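Local atomic coordinates of sterol regulatory element-binding protein cleavage-activating protein (Schizosaccharomyces pombe, PDB entry 4YHC), a protein that escorts the membrane-bound transcription factor precursor Sre1 for proteolytic processing when sterol or oxygen is low, probably through its cytoplasmic WD40 domain. Residues L54-L59 against C63-L68; L97-V102 against S106-H111. The protein carries 9 engineered substitutions. All coordinates share one frame; numbering follows the deposited sequence.

Interaction 1: L54-L59 against C63-L68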
# COMPACT_ATOMS: atom_id res chain seq x y z
N LEU A 54 -18.48 -7.69 -1.66
CA LEU A 54 -17.48 -7.28 -0.71
C LEU A 54 -17.25 -8.35 0.34
O LEU A 54 -18.18 -8.82 0.97
CB LEU A 54 -17.97 -6.05 -0.02
CG LEU A 54 -17.17 -5.05 0.83
CD1 LEU A 54 -17.53 -5.02 2.26
CD2 LEU A 54 -15.68 -4.92 0.62
N VAL A 55 -15.99 -8.59 0.62
CA VAL A 55 -15.60 -9.44 1.73
C VAL A 55 -14.58 -8.66 2.58
O VAL A 55 -13.54 -8.15 2.04
CB VAL A 55 -14.97 -10.78 1.24
CG1 VAL A 55 -14.49 -11.61 2.42
CG2 VAL A 55 -15.93 -11.58 0.32
N VAL A 56 -14.88 -8.52 3.86
CA VAL A 56 -13.91 -8.00 4.74
C VAL A 56 -13.47 -9.08 5.76
O VAL A 56 -14.29 -9.82 6.34
CB VAL A 56 -14.15 -6.54 5.23
CG1 VAL A 56 -15.41 -5.88 4.69
CG2 VAL A 56 -13.73 -6.24 6.64
N TRP A 57 -12.14 -9.17 5.89
CA TRP A 57 -11.47 -10.36 6.46
C TRP A 57 -10.49 -9.89 7.48
O TRP A 57 -9.73 -9.00 7.21
CB TRP A 57 -10.78 -11.08 5.28
CG TRP A 57 -9.92 -12.21 5.68
CD1 TRP A 57 -8.54 -12.22 5.80
CD2 TRP A 57 -10.37 -13.50 6.00
NE1 TRP A 57 -8.13 -13.48 6.16
CE2 TRP A 57 -9.24 -14.28 6.30
CE3 TRP A 57 -11.63 -14.10 6.04
CZ2 TRP A 57 -9.34 -15.61 6.65
CZ3 TRP A 57 -11.73 -15.44 6.41
CH2 TRP A 57 -10.59 -16.17 6.69
N ASP A 58 -10.52 -10.50 8.68
CA ASP A 58 -9.55 -10.24 9.74
C ASP A 58 -8.32 -11.14 9.53
O ASP A 58 -8.38 -12.35 9.63
CB ASP A 58 -10.16 -10.47 11.15
CG ASP A 58 -9.25 -9.94 12.21
OD1 ASP A 58 -8.13 -10.50 12.38
OD2 ASP A 58 -9.55 -8.86 12.79
N LEU A 59 -7.21 -10.54 9.22
CA LEU A 59 -6.03 -11.29 8.75
C LEU A 59 -5.45 -12.17 9.89
O LEU A 59 -5.09 -13.30 9.67
CB LEU A 59 -4.98 -10.27 8.38
CG LEU A 59 -4.66 -9.86 6.92
CD1 LEU A 59 -5.48 -10.50 5.87
CD2 LEU A 59 -4.58 -8.38 6.70
N CYS A 63 -10.80 -14.78 10.10
CA CYS A 63 -12.24 -14.83 9.92
C CYS A 63 -12.84 -13.65 9.24
O CYS A 63 -12.25 -12.55 9.17
CB CYS A 63 -12.94 -15.02 11.24
SG CYS A 63 -12.54 -13.71 12.35
N THR A 64 -14.03 -13.91 8.74
CA THR A 64 -14.82 -12.98 8.05
C THR A 64 -15.44 -11.99 9.01
O THR A 64 -15.98 -12.36 10.02
CB THR A 64 -15.92 -13.78 7.31
OG1 THR A 64 -15.28 -14.71 6.42
CG2 THR A 64 -16.69 -12.94 6.49
N LYS A 65 -15.38 -10.72 8.66
CA LYS A 65 -16.01 -9.70 9.43
C LYS A 65 -17.31 -9.25 8.75
O LYS A 65 -18.27 -8.93 9.42
CB LYS A 65 -15.09 -8.50 9.57
CG LYS A 65 -13.81 -8.74 10.33
CD LYS A 65 -12.95 -7.45 10.29
CE LYS A 65 -11.97 -7.37 11.44
NZ LYS A 65 -12.04 -6.02 12.07
N LEU A 66 -17.34 -9.20 7.43
CA LEU A 66 -18.53 -8.68 6.74
C LEU A 66 -18.43 -9.27 5.37
O LEU A 66 -17.35 -9.29 4.76
CB LEU A 66 -18.43 -7.13 6.64
CG LEU A 66 -19.62 -6.20 6.52
CD1 LEU A 66 -19.27 -4.88 5.84
CD2 LEU A 66 -20.74 -6.88 5.77
N VAL A 67 -19.54 -9.80 4.88
CA VAL A 67 -19.60 -10.32 3.57
C VAL A 67 -20.85 -9.72 2.99
O VAL A 67 -21.92 -9.80 3.63
CB VAL A 67 -19.78 -11.84 3.53
CG1 VAL A 67 -19.99 -12.28 2.10
CG2 VAL A 67 -18.56 -12.55 4.08
N LEU A 68 -20.71 -9.05 1.85
CA LEU A 68 -21.90 -8.57 1.10
C LEU A 68 -21.87 -9.06 -0.31
O LEU A 68 -20.94 -8.78 -1.05
CB LEU A 68 -22.07 -7.05 1.15
CG LEU A 68 -22.33 -6.44 2.54
CD1 LEU A 68 -22.19 -4.95 2.56
CD2 LEU A 68 -23.70 -6.84 3.13
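Leu54 and Leu68 open an antiparallel pairing of strands 54-58 and 63-68 that runs down to Asp58 and Cys63, its register shifted by one residue where Lys65 and Leu66 both face Val56 in a classic beta bulge. Val56 O therefore takes two donors: Lys65 N at 2.7 Å, and Leu66 N in a weak bond at 3.3 Å. Val56 N meets Leu66 O almost head-on, with an N-H...O angle of 178°.

The side chains divide between two faces. On that of Leu54, Val56 and Asp58, the Leu54 and Leu66 side chains cross at a slant and meet CD1 to CD1 at 4.0 Å, while CG1 of Val56 rests on Leu66 CB at 3.8 Å and its CG2 meets CB and CD of Lys65. Lys65 CE lies 3.1 Å from Asp58 OD2, but the salt bridge from NZ to that oxygen is long, and NZ has its stronger partner in Glu103; Asp58 OD1 is taken by Gln61 N. On the other face, CG anti to the backbone N (chi1 173°) brings the Trp57 ring to Cys63, turning one face to its N and CA, N toward the rim; Trp57 CE3 is 3.5 Å from Cys63 C. Thr64 OG1 sits at the ring's edge, in plane, 3.6 Å from Trp57 CZ3.

The hairpin forms the outer half of the four-stranded sheet 33-38, 44-49, 54-58, 63-68, almost wholly within the predicted first WD repeat. Strand 44-49 bonds to the far edge of 54-58 through Ser47 and Phe45, and strand 63-68 is one of the sheet's two edge strands.

Interaction 2: L97-V102 against S106-H111. Engineered in segment 106-111: Ser106 (natural residue Cys).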
# COMPACT_ATOMS: atom_id res chain seq x y z
N LEU A 97 -22.37 7.73 0.18
CA LEU A 97 -21.35 7.11 0.98
C LEU A 97 -21.98 6.38 2.16
O LEU A 97 -23.01 6.81 2.75
CB LEU A 97 -20.28 8.11 1.40
CG LEU A 97 -20.55 9.06 2.55
CD1 LEU A 97 -20.15 8.55 3.91
CD2 LEU A 97 -19.79 10.36 2.27
N PHE A 98 -21.37 5.24 2.46
CA PHE A 98 -21.83 4.37 3.49
C PHE A 98 -20.68 4.06 4.41
O PHE A 98 -19.63 3.64 3.96
CB PHE A 98 -22.29 3.06 2.84
CG PHE A 98 -23.29 3.19 1.70
CD1 PHE A 98 -22.89 3.32 0.40
CD2 PHE A 98 -24.66 3.01 1.94
CE1 PHE A 98 -23.78 3.34 -0.65
CE2 PHE A 98 -25.57 3.01 0.88
CZ PHE A 98 -25.13 3.20 -0.42
N ILE A 99 -20.87 4.18 5.71
CA ILE A 99 -19.83 3.93 6.70
C ILE A 99 -20.28 2.75 7.53
O ILE A 99 -21.31 2.85 8.26
CB ILE A 99 -19.63 5.10 7.68
CG1 ILE A 99 -19.30 6.41 6.95
CG2 ILE A 99 -18.60 4.74 8.75
CD1 ILE A 99 -18.10 6.36 6.05
N LEU A 100 -19.52 1.66 7.42
CA LEU A 100 -19.79 0.44 8.17
C LEU A 100 -18.80 0.14 9.25
O LEU A 100 -17.57 0.25 9.08
CB LEU A 100 -19.85 -0.76 7.26
CG LEU A 100 -20.98 -0.77 6.23
CD1 LEU A 100 -20.31 -0.99 4.89
CD2 LEU A 100 -22.07 -1.83 6.47
N ASN A 101 -19.34 -0.35 10.33
CA ASN A 101 -18.56 -0.82 11.42
C ASN A 101 -18.25 -2.25 11.07
O ASN A 101 -19.17 -3.05 10.83
CB ASN A 101 -19.38 -0.70 12.69
CG ASN A 101 -18.60 -1.04 13.93
OD1 ASN A 101 -17.75 -1.93 13.95
ND2 ASN A 101 -18.85 -0.30 14.97
N VAL A 102 -16.96 -2.63 10.99
CA VAL A 102 -16.68 -4.03 10.60
C VAL A 102 -16.39 -4.89 11.83
O VAL A 102 -16.55 -6.10 11.73
CB VAL A 102 -15.59 -4.21 9.53
CG1 VAL A 102 -16.11 -3.75 8.16
CG2 VAL A 102 -14.33 -3.47 9.88
N SER A 106 -22.34 -3.27 11.39
CA SER A 106 -23.55 -2.48 11.16
C SER A 106 -23.26 -1.26 10.31
O SER A 106 -22.09 -0.81 10.21
CB SER A 106 -24.09 -2.01 12.47
OG SER A 106 -23.13 -1.26 13.12
N LEU A 107 -24.33 -0.70 9.75
CA LEU A 107 -24.29 0.51 8.98
C LEU A 107 -24.40 1.62 9.96
O LEU A 107 -25.37 1.70 10.69
CB LEU A 107 -25.47 0.57 8.04
CG LEU A 107 -25.38 1.25 6.66
CD1 LEU A 107 -26.66 1.97 6.38
CD2 LEU A 107 -24.20 2.14 6.38
N MET A 108 -23.41 2.47 10.00
CA MET A 108 -23.36 3.53 10.99
C MET A 108 -23.96 4.77 10.36
O MET A 108 -24.54 5.62 11.03
CB MET A 108 -21.92 3.90 11.39
CG MET A 108 -21.01 2.77 11.78
SD MET A 108 -21.61 2.04 13.31
CE MET A 108 -21.04 3.26 14.47
N LEU A 109 -23.77 4.93 9.06
CA LEU A 109 -24.13 6.20 8.45
C LEU A 109 -24.24 6.03 6.96
O LEU A 109 -23.52 5.20 6.34
CB LEU A 109 -23.11 7.28 8.85
CG LEU A 109 -23.18 8.66 8.22
CD1 LEU A 109 -22.59 9.67 9.16
CD2 LEU A 109 -22.44 8.73 6.90
N GLN A 110 -25.16 6.79 6.40
CA GLN A 110 -25.34 6.90 4.97
C GLN A 110 -25.52 8.37 4.65
O GLN A 110 -26.27 9.03 5.33
CB GLN A 110 -26.54 6.09 4.56
CG GLN A 110 -26.89 6.18 3.10
CD GLN A 110 -28.10 5.33 2.78
OE1 GLN A 110 -28.34 4.37 3.46
NE2 GLN A 110 -28.81 5.65 1.71
N HIS A 111 -24.89 8.86 3.58
CA HIS A 111 -24.82 10.29 3.29
C HIS A 111 -24.69 10.52 1.81
O HIS A 111 -23.81 9.91 1.18
CB HIS A 111 -23.63 10.94 3.98
CG HIS A 111 -23.64 12.43 3.91
ND1 HIS A 111 -24.33 13.21 4.82
CD2 HIS A 111 -23.04 13.30 3.05
CE1 HIS A 111 -24.16 14.49 4.52
NE2 HIS A 111 -23.39 14.57 3.45
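Leu97 N bonds to His111 O at 2.8 Å with an almost straight N-H...O angle of 178°, and His111 N returns the bond to Leu97 O, so this end of the antiparallel pairing is closed by a reciprocal pair. Further along, Ile99 N, tilted from the Leu109 carbonyl plane, donates to Leu109 O. Ile99 O serves two donors: Met108 N, 2.8 Å away, comes nearly along the C=O axis, and Leu109 N adds a weak bond at 3.3 Å. This shared acceptor marks a classic beta bulge. Beyond it, Asn101 N donates to Ser106 O, and Ser106 N answers on a lone pair of Asn101 O at 3.2 Å.

Two polar side chains, Asn101 and Ser106, bond to the turn. Asn101 OD1 accepts from Ser104 N and weakly from Glu103 N, while OG of the engineered Ser106 has a weak bond with Ser104 O. Met108, bent at chi2 and chi3, brings SD to within 3.6 Å of Asn101 CB.

On the face that also carries Asn101 and His111, Leu97, Ile99 and Leu109 pack together: CD2 of Leu109 touches CD1 of Leu97 at 3.8 Å and CG1 of Ile99 at 3.9 Å. Leu97 CG also lies beside His111 CB. Shortening Leu97 to an alanine would probably leave a gap beside Leu109 CD2 and His111 CB, and would deprive Ile163 of the next sheet of an apolar neighbour. On the opposite face the Phe98 ring and the Gln110 amide lie side by side, their planes 47° apart.

Such a bulged hairpin, the outer two strands of a four-stranded antiparallel sheet, is the outer half of a WD40 propeller blade, here in the predicted second repeat but for His111, just past its end.

In the fold
Two outer hairpins of successive blades illustrate how a propeller is built by repetition: both carry the bulge at the same place, Lys65-Leu66 in one and Met108-Leu109 in the other. Interaction 1 closes before interaction 2 opens along the chain, and their centres lie about 15 Å apart on the same side of the domain's centre. They touch directly. Val102, at the end of 97-102, packs CG1 against Val56 CG2 at 3.8 Å, and Val102 O lies 3.5 Å from Lys65 CB; Leu66 CD1 meets both Val102 CG1 and Leu100 CD1 at 4.1 Å. The bulge residues of 63-68 thus meet the neighbouring blade. The region that probably binds Sre1 takes in all of interaction 2 but begins after interaction 1.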